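Local atomic coordinates of response regulator (Pseudomonas putida, PDB entry 3HDV), a protein that probably acts as a two-component response regulator, its receiver domain, the part held here, taking a phosphoryl group on an aspartate to switch a transcriptional response. Residues P8-V13 / R30-V35; M56-R61 / I84-G89. One frame throughout, in Å; residues are numbered along the deposited sequence.

Both contacts join parallel strands in the single five-stranded sheet of the receiver domain, a CheY-like fold with strand order 2-1-3-4-5. Contact 1 pairs strand 9-13 with strand 33-37 at one border of the sheet within this chain. Contact 2 pairs strands 53-58 and 83-88 further across. Their centres lie about 14 Å apart. Strands 9-13 and 53-58 are direct neighbours and join the two contacts: Val13 N lies 2.7 Å from Ile57 O, and Leu11 O lies 2.9 Å from Ile57 N, both probable hydrogen bonds. Asp59, the predicted phosphorylation site, belongs to contact 2 and carries no phosphoryl group here.

Contact 1. Residues P8-V13 / R30-V35; sequences PLVLVV and RGIDAV
Residues Leu9 to Val12 meet Asp33 to Val35 in the first beta-alpha-beta unit of the receiver fold, where helix 17-29 links two parallel strands. Val10 bonds through both of its backbone polar atoms. Val10 N donates to Asp33 O at 3.0 Å, and Val10 O accepts Val35 N at 2.9 Å. The next bond is short and straight: Val12 N to Val35 O is 2.7 Å, with 174° at the hydrogen.

Val35 has the most surface buried by the contact. Its CG1 is anti to its own carbonyl carbon (chi1 -74°) and meets Leu9 CD1 at 4.0 Å. The other branch, CG2, touches Leu11 CD1, and these two side chains cross at about a right angle. Tyr46 of helix 40-49 packs on both Leu11 and Val35.

On the opposite face Val10 CG2 meets Ile32 CG2 at 3.6 Å, methyl against methyl. Ile32 also packs on Leu118 and Val121 of helix 114-124, while Val10 touches Leu125 and Ile57. The carboxylate of Asp33 turns to Arg52, with which OD2 forms a salt bridge.

Beyond the direct bonds, one water extends the pairing. It donates to Pro8 O at 2.6 Å and accepts from Asp33 N at 3.0 Å.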
loop_
_atom_site.group_PDB
_atom_site.type_symbol
_atom_site.label_atom_id
_atom_site.label_comp_id
_atom_site.label_asym_id
_atom_site.label_seq_id
_atom_site.Cartn_x
_atom_site.Cartn_y
_atom_site.Cartn_z
ATOM N N PRO B 8 -2.217 -8.655 -17.903
ATOM C CA PRO B 8 -2.164 -7.232 -17.516
ATOM C C PRO B 8 -0.993 -6.938 -16.545
ATOM O O PRO B 8 -0.692 -7.757 -15.684
ATOM C CB PRO B 8 -3.522 -6.995 -16.799
ATOM C CG PRO B 8 -4.411 -8.124 -17.241
ATOM C CD PRO B 8 -3.490 -9.296 -17.498
ATOM N N LEU B 9 -0.335 -5.800 -16.761
ATOM C CA LEU B 9 0.628 -5.225 -15.827
ATOM C C LEU B 9 0.343 -3.710 -15.586
ATOM O O LEU B 9 0.250 -2.937 -16.550
ATOM C CB LEU B 9 2.051 -5.449 -16.350
ATOM C CG LEU B 9 3.248 -4.928 -15.553
ATOM C CD1 LEU B 9 3.225 -5.650 -14.180
ATOM C CD2 LEU B 9 4.516 -5.254 -16.350
ATOM N N VAL B 10 0.232 -3.302 -14.301
ATOM C CA VAL B 10 -0.024 -1.889 -13.907
ATOM C C VAL B 10 1.263 -1.297 -13.384
ATOM O O VAL B 10 1.907 -1.934 -12.597
ATOM C CB VAL B 10 -1.185 -1.784 -12.820
ATOM C CG1 VAL B 10 -1.465 -0.313 -12.387
ATOM C CG2 VAL B 10 -2.500 -2.378 -13.402
ATOM N N LEU B 11 1.665 -0.113 -13.860
ATOM C CA LEU B 11 2.807 0.582 -13.259
ATOM C C LEU B 11 2.278 1.611 -12.239
ATOM O O LEU B 11 1.542 2.521 -12.583
ATOM C CB LEU B 11 3.558 1.364 -14.314
ATOM C CG LEU B 11 4.711 2.277 -13.867
ATOM C CD1 LEU B 11 5.883 1.462 -13.302
ATOM C CD2 LEU B 11 5.154 3.110 -15.117
ATOM N N VAL B 12 2.713 1.505 -11.006
ATOM C CA VAL B 12 2.292 2.474 -9.977
ATOM C C VAL B 12 3.435 3.452 -9.720
ATOM O O VAL B 12 4.503 3.049 -9.280
ATOM C CB VAL B 12 1.973 1.750 -8.658
ATOM C CG1 VAL B 12 1.648 2.796 -7.530
ATOM C CG2 VAL B 12 0.766 0.768 -8.858
ATOM N N VAL B 13 3.200 4.735 -9.942
ATOM C CA VAL B 13 4.267 5.712 -9.789
ATOM C C VAL B 13 3.959 6.602 -8.573
ATOM O O VAL B 13 2.936 7.272 -8.544
ATOM C CB VAL B 13 4.365 6.601 -11.062
ATOM C CG1 VAL B 13 5.480 7.665 -10.964
ATOM C CG2 VAL B 13 4.423 5.712 -12.323
ATOM N N ARG B 30 -5.991 -8.516 -5.658
ATOM C CA ARG B 30 -7.164 -8.614 -6.552
ATOM C C ARG B 30 -6.820 -9.292 -7.866
ATOM O O ARG B 30 -7.578 -9.184 -8.830
ATOM C CB ARG B 30 -7.765 -7.225 -6.823
ATOM C CG ARG B 30 -8.296 -6.511 -5.575
ATOM C CD ARG B 30 -9.339 -7.363 -4.874
ATOM N NE ARG B 30 -10.497 -7.571 -5.739
ATOM C CZ ARG B 30 -11.490 -8.436 -5.525
ATOM N NH1 ARG B 30 -11.508 -9.226 -4.440
ATOM N NH2 ARG B 30 -12.479 -8.510 -6.417
ATOM N N GLY B 31 -5.686 -9.995 -7.892
ATOM C CA GLY B 31 -5.200 -10.713 -9.065
ATOM C C GLY B 31 -4.595 -9.918 -10.208
ATOM O O GLY B 31 -4.444 -10.460 -11.328
ATOM N N ILE B 32 -4.227 -8.650 -9.951
ATOM C CA ILE B 32 -3.632 -7.792 -10.975
ATOM C C ILE B 32 -2.145 -7.544 -10.666
ATOM O O ILE B 32 -1.801 -6.991 -9.602
ATOM C CB ILE B 32 -4.352 -6.429 -11.074
ATOM C CG1 ILE B 32 -5.844 -6.604 -11.451
ATOM C CG2 ILE B 32 -3.626 -5.502 -12.052
ATOM C CD1 ILE B 32 -6.709 -5.454 -11.030
ATOM N N ASP B 33 -1.282 -7.947 -11.597
ATOM C CA ASP B 33 0.147 -7.734 -11.499
ATOM C C ASP B 33 0.480 -6.232 -11.505
ATOM O O ASP B 33 -0.113 -5.470 -12.261
ATOM C CB ASP B 33 0.779 -8.340 -12.720
ATOM C CG ASP B 33 2.075 -8.981 -12.440
ATOM O OD1 ASP B 33 2.656 -8.761 -11.322
ATOM O OD2 ASP B 33 2.517 -9.712 -13.377
ATOM N N ALA B 34 1.435 -5.819 -10.682
ATOM C CA ALA B 34 1.771 -4.391 -10.613
ATOM C C ALA B 34 3.214 -4.201 -10.318
ATOM O O ALA B 34 3.782 -4.987 -9.621
ATOM C CB ALA B 34 0.906 -3.688 -9.551
ATOM N N VAL B 35 3.807 -3.122 -10.827
ATOM C CA VAL B 35 5.207 -2.822 -10.502
ATOM C C VAL B 35 5.262 -1.360 -10.140
ATOM O O VAL B 35 4.328 -0.637 -10.453
ATOM C CB VAL B 35 6.161 -3.104 -11.677
ATOM C CG1 VAL B 35 6.346 -4.653 -11.821
ATOM C CG2 VAL B 35 5.648 -2.478 -12.986
HETATM O O HOH W 1 -1.916 -9.414 -14.106
#

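Contact 2. Residues M56-R61 / I84-G89; sequences MITDLR and IIVVSG
Met56 and Ile84 bury the most surface here, followed by Ile57. Met56, present as selenomethionine, lies beside Ile84, both side chains pointing the same way. Its chain is extended as far as SE and then bends (chi3 75°). The terminal CE lies 3.8 Å from Ile84 CD1 and also touches Ile84 CG2. Ile57 points to the other face. Its side chain lies beside that of Val87, with Ile57 CG2 3.8 Å from Val87 CG2.

Backbone bonds hold the parallel register of this beta-alpha-beta unit, whose strands 53-58 and 83-88 are joined through helix 67-75: Ile85 N to Met56 O, Thr58 N to Ile85 O and Val87 N to Thr58 O. Past the last bridge, Leu60 CG packs on Val86 CG1 at 3.6 Å, the two side chains crossing at about a right angle.

Asp59 is the predicted phosphorylation site of the receiver domain. Its OD1 takes Gly89 N on the syn side at 3.0 Å and Leu60 N on the anti side at 2.8 Å. Arg61 N reaches OD1 from above the carboxylate plane at 3.2 Å, completing an Asx turn. An alanine here would probably leave these three N-H groups without their shared acceptor and the turn free to shift against Gly89. Ser88 OG, close by, donates to Gly89 O at 2.8 Å.

Helix 67-75 covers the face of Met56, Ile84 and Val86, through Leu70, Ile74, Arg75 and Ile71. Helix 114-124 packs on Ile57 and Ile85 from the other side, and strand 9-13 borders strand 53-58.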
loop_
_atom_site.group_PDB
_atom_site.type_symbol
_atom_site.label_atom_id
_atom_site.label_comp_id
_atom_site.label_asym_id
_atom_site.label_seq_id
_atom_site.Cartn_x
_atom_site.Cartn_y
_atom_site.Cartn_z
HETATM N N MSE B 56 -0.924 2.993 -16.262
HETATM C CA MSE B 56 -0.106 3.591 -15.218
HETATM C C MSE B 56 -1.004 4.385 -14.254
HETATM O O MSE B 56 -1.861 5.150 -14.690
HETATM C CB MSE B 56 0.889 4.534 -15.858
HETATM C CG MSE B 56 1.923 5.064 -14.918
HETATM SE SE MSE B 56 3.034 6.421 -15.816
HETATM C CE MSE B 56 1.792 7.949 -15.855
ATOM N N ILE B 57 -0.750 4.205 -12.970
ATOM C CA ILE B 57 -1.349 5.012 -11.909
ATOM C C ILE B 57 -0.276 5.937 -11.356
ATOM O O ILE B 57 0.783 5.473 -10.972
ATOM C CB ILE B 57 -1.913 4.148 -10.748
ATOM C CG1 ILE B 57 -3.025 3.237 -11.307
ATOM C CG2 ILE B 57 -2.443 5.082 -9.568
ATOM C CD1 ILE B 57 -3.407 2.161 -10.365
ATOM N N THR B 58 -0.554 7.233 -11.325
ATOM C CA THR B 58 0.406 8.189 -10.818
ATOM C C THR B 58 -0.150 9.252 -9.869
ATOM O O THR B 58 -1.298 9.679 -9.989
ATOM C CB THR B 58 1.199 8.885 -11.982
ATOM O OG1 THR B 58 2.297 9.621 -11.429
ATOM C CG2 THR B 58 0.315 9.862 -12.742
ATOM N N ASP B 59 0.676 9.648 -8.898
ATOM C CA ASP B 59 0.441 10.898 -8.111
ATOM C C ASP B 59 0.899 12.075 -8.988
ATOM O O ASP B 59 1.635 11.886 -9.991
ATOM C CB ASP B 59 1.192 10.843 -6.756
ATOM C CG ASP B 59 0.603 11.804 -5.686
ATOM O OD1 ASP B 59 -0.127 12.784 -6.005
ATOM O OD2 ASP B 59 0.900 11.603 -4.513
ATOM N N LEU B 60 0.430 13.278 -8.654
ATOM C CA LEU B 60 0.840 14.510 -9.280
ATOM C C LEU B 60 1.970 15.149 -8.466
ATOM O O LEU B 60 2.872 15.755 -9.007
ATOM C CB LEU B 60 -0.363 15.454 -9.347
ATOM C CG LEU B 60 -1.439 15.053 -10.383
ATOM C CD1 LEU B 60 -2.436 16.194 -10.406
ATOM C CD2 LEU B 60 -0.884 14.767 -11.824
ATOM N N ARG B 61 1.893 14.966 -7.156
ATOM C CA ARG B 61 2.781 15.558 -6.173
ATOM C C ARG B 61 4.047 14.682 -5.977
ATOM O O ARG B 61 4.080 13.769 -5.155
ATOM C CB ARG B 61 1.939 15.635 -4.906
ATOM C CG ARG B 61 1.920 16.949 -4.167
ATOM C CD ARG B 61 1.367 18.206 -4.850
ATOM N NE ARG B 61 1.960 18.590 -6.138
ATOM C CZ ARG B 61 1.209 18.857 -7.195
ATOM N NH1 ARG B 61 -0.131 18.764 -7.096
ATOM N NH2 ARG B 61 1.761 19.197 -8.329
ATOM N N ILE B 84 -3.826 6.189 -18.420
ATOM C CA ILE B 84 -3.300 6.771 -17.192
ATOM C C ILE B 84 -4.468 7.146 -16.293
ATOM O O ILE B 84 -5.432 7.784 -16.736
ATOM C CB ILE B 84 -2.433 8.000 -17.504
ATOM C CG1 ILE B 84 -1.233 7.578 -18.358
ATOM C CG2 ILE B 84 -1.935 8.733 -16.223
ATOM C CD1 ILE B 84 -0.449 8.800 -18.819
ATOM N N ILE B 85 -4.364 6.720 -15.038
ATOM C CA ILE B 85 -5.293 7.100 -13.973
ATOM C C ILE B 85 -4.433 7.934 -12.961
ATOM O O ILE B 85 -3.376 7.498 -12.505
ATOM C CB ILE B 85 -5.901 5.882 -13.257
ATOM C CG1 ILE B 85 -6.803 5.070 -14.187
ATOM C CG2 ILE B 85 -6.686 6.357 -11.941
ATOM C CD1 ILE B 85 -7.165 3.724 -13.626
ATOM N N VAL B 86 -4.886 9.146 -12.676
ATOM C CA VAL B 86 -4.235 10.030 -11.688
ATOM C C VAL B 86 -4.896 9.776 -10.331
ATOM O O VAL B 86 -6.140 9.783 -10.228
ATOM C CB VAL B 86 -4.342 11.479 -12.125
ATOM C CG1 VAL B 86 -3.941 12.473 -10.967
ATOM C CG2 VAL B 86 -3.391 11.688 -13.407
ATOM N N VAL B 87 -4.068 9.489 -9.337
ATOM C CA VAL B 87 -4.489 9.488 -7.920
ATOM C C VAL B 87 -3.685 10.537 -7.158
ATOM O O VAL B 87 -2.536 10.294 -6.791
ATOM C CB VAL B 87 -4.447 8.074 -7.306
ATOM C CG1 VAL B 87 -4.978 8.102 -5.844
ATOM C CG2 VAL B 87 -5.365 7.088 -8.167
ATOM N N SER B 88 -4.309 11.692 -6.873
ATOM C CA SER B 88 -3.548 12.862 -6.431
ATOM C C SER B 88 -3.674 13.301 -4.976
ATOM O O SER B 88 -4.797 13.330 -4.405
ATOM C CB SER B 88 -3.972 14.038 -7.291
ATOM O OG SER B 88 -3.149 15.138 -7.032
ATOM N N GLY B 89 -2.527 13.685 -4.400
ATOM C CA GLY B 89 -2.512 14.518 -3.199
ATOM C C GLY B 89 -2.996 15.936 -3.494
ATOM O O GLY B 89 -3.683 16.158 -4.485
#